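Local coordinates for putative epoxide hydrolase protein (Klebsiella pneumoniae subsp. pneumoniae, PDB 5BOV) that is probably a hydrolase of the alpha/beta-hydrolase fold, perhaps acting on epoxides or on monoacylglycerol esters, at residues W111-A116 and G135-S140; V131-Y136 and T292-A297. All blocks are in the same frame, centred on the assembly; numbering follows the deposited sequence.

Contact 1. Residues W111-A116 and G135-S140; sequences WGARTA and GYLISS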
ATOM      1  N   TRP A 111      -2.554  -2.421  -0.133  1.00  8.03           N
ATOM      2  CA  TRP A 111      -2.104  -2.244   1.273  1.00  7.97           C
ATOM      3  C   TRP A 111      -1.553  -0.834   1.499  1.00  8.05           C
ATOM      4  O   TRP A 111      -1.662  -0.297   2.592  1.00  7.89           O
ATOM      5  CB  TRP A 111      -1.002  -3.200   1.632  1.00  8.08           C
ATOM      6  CG  TRP A 111      -1.346  -4.672   1.690  1.00  8.15           C
ATOM      7  CD1 TRP A 111      -2.458  -5.288   1.278  1.00  8.46           C
ATOM      8  CD2 TRP A 111      -0.481  -5.694   2.197  1.00  8.59           C
ATOM      9  NE1 TRP A 111      -2.340  -6.679   1.465  1.00  8.41           N
ATOM     10  CE2 TRP A 111      -1.149  -6.938   2.044  1.00  8.55           C
ATOM     11  CE3 TRP A 111       0.803  -5.690   2.728  1.00  8.76           C
ATOM     12  CZ2 TRP A 111      -0.544  -8.166   2.413  1.00  9.06           C
ATOM     13  CZ3 TRP A 111       1.371  -6.893   3.155  1.00  9.13           C
ATOM     14  CH2 TRP A 111       0.709  -8.101   2.967  1.00  9.25           C
ATOM     15  N   GLY A 112      -0.874  -0.267   0.496  1.00  7.52           N
ATOM     16  CA  GLY A 112      -0.340   1.037   0.655  1.00  7.86           C
ATOM     17  C   GLY A 112      -1.382   2.159   0.775  1.00  8.02           C
ATOM     18  O   GLY A 112      -1.164   3.146   1.460  1.00  8.29           O
ATOM     19  N   ALA A 113      -2.487   2.005   0.068  1.00  8.02           N
ATOM     20  CA  ALA A 113      -3.607   2.925   0.181  1.00  8.21           C
ATOM     21  C   ALA A 113      -4.232   2.805   1.551  1.00  8.25           C
ATOM     22  O   ALA A 113      -4.542   3.791   2.214  1.00  8.34           O
ATOM     23  CB  ALA A 113      -4.662   2.736  -0.879  1.00  8.12           C
ATOM     24  N   ARG A 114      -4.492   1.554   1.994  1.00  7.89           N
ATOM     25  CA  ARG A 114      -4.998   1.333   3.345  1.00  8.05           C
ATOM     26  C   ARG A 114      -4.107   1.949   4.396  1.00  7.72           C
ATOM     27  O   ARG A 114      -4.562   2.674   5.279  1.00  8.01           O
ATOM     28  CB  ARG A 114      -5.132  -0.130   3.589  1.00  8.35           C
ATOM     29  CG  ARG A 114      -5.710  -0.494   4.908  1.00  9.21           C
ATOM     30  CD  ARG A 114      -5.653  -2.009   5.132  1.00 10.46           C
ATOM     31  NE  ARG A 114      -4.281  -2.421   5.332  1.00 10.54           N
ATOM     32  CZ  ARG A 114      -3.804  -3.644   5.186  1.00 12.56           C
ATOM     33  NH1 ARG A 114      -4.566  -4.639   4.771  1.00 13.84           N
ATOM     34  NH2 ARG A 114      -2.520  -3.880   5.506  1.00 12.87           N
ATOM     35  N   THR A 115      -2.788   1.788   4.221  1.00  7.51           N
ATOM     36  CA  THR A 115      -1.848   2.280   5.161  1.00  7.74           C
ATOM     37  C   THR A 115      -1.843   3.846   5.166  1.00  7.82           C
ATOM     38  O   THR A 115      -1.922   4.455   6.227  1.00  7.99           O
ATOM     39  CB  THR A 115      -0.413   1.770   4.831  1.00  7.68           C
ATOM     40  OG1 THR A 115      -0.393   0.328   4.908  1.00  7.98           O
ATOM     41  CG2 THR A 115       0.565   2.301   5.753  1.00  8.17           C
ATOM     42  N   ALA A 116      -1.835   4.449   3.982  1.00  7.40           N
ATOM     43  CA  ALA A 116      -1.893   5.908   3.912  1.00  7.54           C
ATOM     44  C   ALA A 116      -3.208   6.462   4.463  1.00  7.78           C
ATOM     45  O   ALA A 116      -3.196   7.485   5.140  1.00  8.14           O
ATOM     46  CB  ALA A 116      -1.758   6.354   2.446  1.00  7.50           C
ATOM     47  N   GLY A 135     -10.122   4.384  -3.183  1.00  8.80           N
ATOM     48  CA  GLY A 135     -10.956   5.056  -2.227  1.00  9.49           C
ATOM     49  C   GLY A 135     -10.569   4.793  -0.775  1.00  9.15           C
ATOM     50  O   GLY A 135      -9.444   4.949  -0.376  1.00  9.66           O
ATOM     51  N   TYR A 136     -11.600   4.538   0.019  1.00  8.82           N
ATOM     52  CA  TYR A 136     -11.439   4.442   1.473  1.00  9.15           C
ATOM     53  C   TYR A 136     -11.303   2.952   1.765  1.00  9.19           C
ATOM     54  O   TYR A 136     -12.278   2.176   1.660  1.00 10.01           O
ATOM     55  CB  TYR A 136     -12.675   5.000   2.186  1.00  9.43           C
ATOM     56  CG  TYR A 136     -12.581   5.015   3.711  1.00  9.91           C
ATOM     57  CD1 TYR A 136     -12.020   6.107   4.378  1.00 10.05           C
ATOM     58  CD2 TYR A 136     -13.123   3.993   4.455  1.00 10.13           C
ATOM     59  CE1 TYR A 136     -11.973   6.162   5.760  1.00 10.29           C
ATOM     60  CE2 TYR A 136     -13.101   4.042   5.858  1.00 10.21           C
ATOM     61  CZ  TYR A 136     -12.544   5.123   6.496  1.00 10.47           C
ATOM     62  OH  TYR A 136     -12.502   5.120   7.877  1.00 11.01           O
ATOM     63  N   LEU A 137     -10.118   2.533   2.195  1.00  9.48           N
ATOM     64  CA  LEU A 137      -9.801   1.118   2.371  1.00 10.46           C
ATOM     65  C   LEU A 137      -9.612   0.692   3.827  1.00 10.47           C
ATOM     66  O   LEU A 137      -9.235  -0.435   4.042  1.00 11.74           O
ATOM     67  CB  LEU A 137      -8.572   0.751   1.572  1.00 11.50           C
ATOM     68  CG  LEU A 137      -8.725   0.870   0.060  1.00 13.17           C
ATOM     69  CD1 LEU A 137      -7.594   0.229  -0.676  1.00 14.79           C
ATOM     70  CD2 LEU A 137     -10.035   0.302  -0.393  1.00 15.33           C
ATOM     71  N   ILE A 138      -9.981   1.539   4.778  1.00 10.28           N
ATOM     72  CA  ILE A 138      -9.983   1.180   6.153  1.00 10.24           C
ATOM     73  C   ILE A 138     -11.216   0.271   6.384  1.00 10.84           C
ATOM     74  O   ILE A 138     -12.345   0.651   6.017  1.00 10.61           O
ATOM     75  CB  ILE A 138     -10.093   2.424   7.032  1.00 10.79           C
ATOM     76  CG1 ILE A 138      -8.786   3.234   6.947  1.00 10.96           C
ATOM     77  CG2 ILE A 138     -10.326   2.045   8.509  1.00 11.28           C
ATOM     78  CD1 ILE A 138      -8.844   4.593   7.543  1.00 11.17           C
ATOM     79  N   SER A 139     -11.018  -0.812   7.129  1.00 11.18           N
ATOM     80  CA  SER A 139     -12.155  -1.611   7.523  1.00 12.34           C
ATOM     81  C   SER A 139     -11.844  -2.224   8.881  1.00 13.14           C
ATOM     82  O   SER A 139     -11.013  -1.715   9.656  1.00 14.00           O
ATOM     83  CB  SER A 139     -12.385  -2.691   6.476  1.00 12.36           C
ATOM     84  OG  SER A 139     -13.655  -3.321   6.659  1.00 12.49           O
ATOM     85  N   SER A 140     -12.584  -3.271   9.254  1.00 13.65           N
ATOM     86  CA  SER A 140     -12.477  -3.806  10.586  1.00 13.83           C
ATOM     87  C   SER A 140     -12.648  -5.323  10.513  1.00 13.30           C
ATOM     88  O   SER A 140     -13.128  -5.821   9.493  1.00 12.36           O
ATOM     89  CB  SER A 140     -13.573  -3.271  11.507  1.00 14.38           C
ATOM     90  OG  SER A 140     -14.872  -3.746  11.142  1.00 14.65           O
TER
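Leu137 packs against the first turn of helix 111-122 with two parts of its side chain, each meeting a different residue. Its CG is anti to the carbonyl carbon (chi1 -65°), which carries the isobutyl group toward Ala113, and CD1 of Leu137 ends 3.9 Å from CB of Ala113. One step back along the side chain, CB of Leu137 lies 4.0 Å from CA of Arg114 and 4.1 Å from its CB, so the loop rests on the helix backbone itself. The CA atoms of Arg114 and Leu137 are 4.9 Å apart, the shortest CA-CA distance between the two segments.

Arg114 contributes its aliphatic stem and sends its charge the other way. CG, anti to the backbone N (chi1 -177°), passes 3.6 Å from the carbonyl O of Leu137, a van der Waals approach; the bend at chi3 then swings the guanidinium back over Trp111. There NH2 of Arg114 lies 4.0 Å above the plane of the indole, displaced toward the rim, and NH1 is hydrogen-bonded to Asn216 of helix 209-220. The same helix supplies Tyr217, whose OH pairs with NE1 of Trp111.

Although the touching surfaces are mainly apolar, a polar tie lies just beyond them, where the backbone N of Leu137 bonds to OD2 of Asp117, one turn further along the helix. Gly112 fits the last position of a GxDxG pattern, consistent with a nucleophile elbow. The contact therefore joins the first turn of the helix after that probable elbow to the loop following strand 127-133, a pairing that belongs to the core of the alpha/beta-hydrolase fold.

Contact 2. Residues V131-Y136 and T292-A297; sequences VSVSGY and TAFVQA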
ATOM      1  N   VAL A 131      -3.347  10.680  -1.939  1.00  7.45           N
ATOM      2  CA  VAL A 131      -3.834  10.030  -3.120  1.00  7.37           C
ATOM      3  C   VAL A 131      -4.113   8.587  -2.725  1.00  7.21           C
ATOM      4  O   VAL A 131      -3.214   7.861  -2.347  1.00  6.85           O
ATOM      5  CB  VAL A 131      -2.869  10.106  -4.314  1.00  7.44           C
ATOM      6  CG1 VAL A 131      -3.397   9.317  -5.474  1.00  7.76           C
ATOM      7  CG2 VAL A 131      -2.703  11.556  -4.723  1.00  7.48           C
ATOM      8  N   SER A 132      -5.384   8.198  -2.779  1.00  7.01           N
ATOM      9  CA  SER A 132      -5.794   6.852  -2.327  1.00  7.15           C
ATOM     10  C   SER A 132      -6.458   6.114  -3.469  1.00  7.22           C
ATOM     11  O   SER A 132      -7.629   6.362  -3.821  1.00  7.22           O
ATOM     12  CB  SER A 132      -6.739   6.976  -1.118  1.00  7.82           C
ATOM     13  OG  SER A 132      -6.967   5.712  -0.510  1.00  7.58           O
ATOM     14  N   VAL A 133      -5.736   5.168  -4.056  1.00  7.16           N
ATOM     15  CA  VAL A 133      -6.302   4.408  -5.137  1.00  7.41           C
ATOM     16  C   VAL A 133      -7.382   3.436  -4.593  1.00  8.03           C
ATOM     17  O   VAL A 133      -7.137   2.740  -3.587  1.00  8.16           O
ATOM     18  CB  VAL A 133      -5.272   3.557  -5.892  1.00  7.64           C
ATOM     19  CG1 VAL A 133      -5.910   2.688  -6.968  1.00  7.66           C
ATOM     20  CG2 VAL A 133      -4.175   4.427  -6.457  1.00  7.96           C
ATOM     21  N   SER A 134      -8.517   3.417  -5.240  1.00  8.37           N
ATOM     22  CA  SER A 134      -9.711   2.613  -4.826  1.00  8.63           C
ATOM     23  C   SER A 134     -10.414   3.146  -3.593  1.00  8.81           C
ATOM     24  O   SER A 134     -11.236   2.438  -3.022  1.00 10.50           O
ATOM     25  CB  SER A 134      -9.425   1.107  -4.747  1.00  9.11           C
ATOM     26  OG  SER A 134      -8.914   0.663  -6.003  1.00 10.77           O
ATOM     27  N   GLY A 135     -10.122   4.384  -3.183  1.00  8.80           N
ATOM     28  CA  GLY A 135     -10.956   5.056  -2.227  1.00  9.49           C
ATOM     29  C   GLY A 135     -10.569   4.793  -0.775  1.00  9.15           C
ATOM     30  O   GLY A 135      -9.444   4.949  -0.376  1.00  9.66           O
ATOM     31  N   TYR A 136     -11.600   4.538   0.019  1.00  8.82           N
ATOM     32  CA  TYR A 136     -11.439   4.442   1.473  1.00  9.15           C
ATOM     33  C   TYR A 136     -11.303   2.952   1.765  1.00  9.19           C
ATOM     34  O   TYR A 136     -12.278   2.176   1.660  1.00 10.01           O
ATOM     35  CB  TYR A 136     -12.675   5.000   2.186  1.00  9.43           C
ATOM     36  CG  TYR A 136     -12.581   5.015   3.711  1.00  9.91           C
ATOM     37  CD1 TYR A 136     -12.020   6.107   4.378  1.00 10.05           C
ATOM     38  CD2 TYR A 136     -13.123   3.993   4.455  1.00 10.13           C
ATOM     39  CE1 TYR A 136     -11.973   6.162   5.760  1.00 10.29           C
ATOM     40  CE2 TYR A 136     -13.101   4.042   5.858  1.00 10.21           C
ATOM     41  CZ  TYR A 136     -12.544   5.123   6.496  1.00 10.47           C
ATOM     42  OH  TYR A 136     -12.502   5.120   7.877  1.00 11.01           O
ATOM     43  N   THR A 292       2.227   8.540 -15.591  1.00 12.09           N
ATOM     44  CA  THR A 292       1.922   9.948 -15.936  1.00 12.90           C
ATOM     45  C   THR A 292       0.694  10.445 -15.198  1.00 11.59           C
ATOM     46  O   THR A 292       0.708  11.512 -14.597  1.00 11.31           O
ATOM     47  CB  THR A 292       1.772  10.098 -17.481  1.00 14.89           C
ATOM     48  OG1 THR A 292       3.010   9.673 -18.059  1.00 16.68           O
ATOM     49  CG2 THR A 292       1.524  11.509 -17.861  1.00 15.70           C
ATOM     50  N   ALA A 293      -0.388   9.674 -15.225  1.00 10.85           N
ATOM     51  CA  ALA A 293      -1.598  10.089 -14.572  1.00 10.84           C
ATOM     52  C   ALA A 293      -1.396  10.069 -13.051  1.00  9.94           C
ATOM     53  O   ALA A 293      -1.975  10.898 -12.358  1.00 10.39           O
ATOM     54  CB  ALA A 293      -2.779   9.188 -14.943  1.00 11.21           C
ATOM     55  N   PHE A 294      -0.607   9.139 -12.550  1.00  9.17           N
ATOM     56  CA  PHE A 294      -0.432   9.078 -11.119  1.00  8.54           C
ATOM     57  C   PHE A 294       0.364  10.295 -10.605  1.00  9.09           C
ATOM     58  O   PHE A 294      -0.008  10.893  -9.574  1.00  8.71           O
ATOM     59  CB  PHE A 294       0.260   7.781 -10.718  1.00  8.31           C
ATOM     60  CG  PHE A 294       0.156   7.492  -9.272  1.00  7.62           C
ATOM     61  CD1 PHE A 294       1.081   7.938  -8.367  1.00  7.62           C
ATOM     62  CD2 PHE A 294      -0.900   6.706  -8.808  1.00  7.82           C
ATOM     63  CE1 PHE A 294       0.968   7.659  -7.029  1.00  7.54           C
ATOM     64  CE2 PHE A 294      -1.006   6.437  -7.452  1.00  7.60           C
ATOM     65  CZ  PHE A 294      -0.071   6.923  -6.590  1.00  7.64           C
ATOM     66  N   VAL A 295       1.452  10.612 -11.281  1.00  8.81           N
ATOM     67  CA  VAL A 295       2.177  11.830 -10.981  1.00  9.18           C
ATOM     68  C   VAL A 295       1.244  13.081 -10.983  1.00  9.39           C
ATOM     69  O   VAL A 295       1.314  13.882 -10.033  1.00  9.54           O
ATOM     70  CB  VAL A 295       3.321  12.032 -11.971  1.00  9.33           C
ATOM     71  CG1 VAL A 295       3.959  13.422 -11.811  1.00  9.27           C
ATOM     72  CG2 VAL A 295       4.373  10.987 -11.806  1.00  9.13           C
ATOM     73  N   GLN A 296       0.429  13.204 -11.985  1.00  9.72           N
ATOM     74  CA  GLN A 296      -0.521  14.347 -12.071  1.00 11.09           C
ATOM     75  C   GLN A 296      -1.427  14.381 -10.846  1.00 10.18           C
ATOM     76  O   GLN A 296      -1.720  15.435 -10.279  1.00  9.76           O
ATOM     77  CB  GLN A 296      -1.358  14.333 -13.356  1.00 12.63           C
ATOM     78  CG  GLN A 296      -2.112  15.653 -13.596  1.00 14.16           C
ATOM     79  CD  GLN A 296      -1.189  16.808 -13.835  1.00 15.89           C
ATOM     80  OE1 GLN A 296      -0.322  16.771 -14.759  1.00 18.44           O
ATOM     81  NE2 GLN A 296      -1.262  17.845 -12.993  1.00 16.19           N
ATOM     82  N   ALA A 297      -1.914  13.203 -10.442  1.00  9.43           N
ATOM     83  CA  ALA A 297      -2.718  13.133  -9.236  1.00  9.13           C
ATOM     84  C   ALA A 297      -2.012  13.581  -7.949  1.00  8.79           C
ATOM     85  O   ALA A 297      -2.586  14.287  -7.116  1.00  8.58           O
ATOM     86  CB  ALA A 297      -3.278  11.727  -9.051  1.00  9.17           C
TER
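Val133 and Phe294 meet obliquely, with the valine at the rim of the ring. CG2 of Val133 is 3.9 Å from CE2 of Phe294 and lies close to the ring plane, which makes this a methyl-to-edge contact and excludes a CH-pi approach over the face. The ring gets there because CG of Phe294 is anti to its backbone N (chi1 -165°): the bond from CA to CB points neither toward the strand nor away from it, yet the far end of the phenyl group reaches it.

Val131, two residues earlier on the same side of strand 127-133, uses both of its branches. CG1 stands 4.2 Å from CE2 of Phe294 and 4.3 Å from CB of Ala297, bridging residues almost one helical turn apart. CG2 is anti to the carbonyl carbon and comes 3.6 Å from the carbonyl O of Ala297, touching the helix backbone. The small Ala297 side chain points to the strand, and its CA is 6.9 Å from that of Val131.

Ser132, between the valines, turns its side chain to the other side of the sheet, as strand alternation requires. The axes of strand 131-133 and helix 292-297 approach to 10.2 Å, with their N-to-C directions 140° apart, so the helix segment runs about 40° from antiparallel to this strand. Leu250 of the adjacent strand 247-252 touches Val131, Phe294 and Ala297 and continues the same apolar layer, while Pro287 also packs on the phenyl ring.

All four touching residues are buried, and their contacts consist of methyl groups against a phenyl ring and each other, and one methyl beside a carbonyl oxygen. The chemistry implies that helix 291-303 is held on this strand by hydrophobic burial and shape, without directional polar bonds between the two segments.

Overall arrangement
The two contacts lie on opposite sides of the central sheet, joined through strand 127-133 and the turn that follows it. Their centres are about 13 Å apart, and they share Gly135 and Tyr136. They also touch directly: CB of Ala113 in contact 1 is 3.7 Å from the O of Val133 in contact 2 and 3.8 Å from OG of Ser132. Contact 1 contains Gly112 of the probable nucleophile elbow, whereas in contact 2 Phe294 lies near that pattern without touching it. Helix 111-122 and helix 291-303 thus flank the strand, as in the alpha/beta/alpha sandwich of the alpha/beta-hydrolase fold, beside the probable active site.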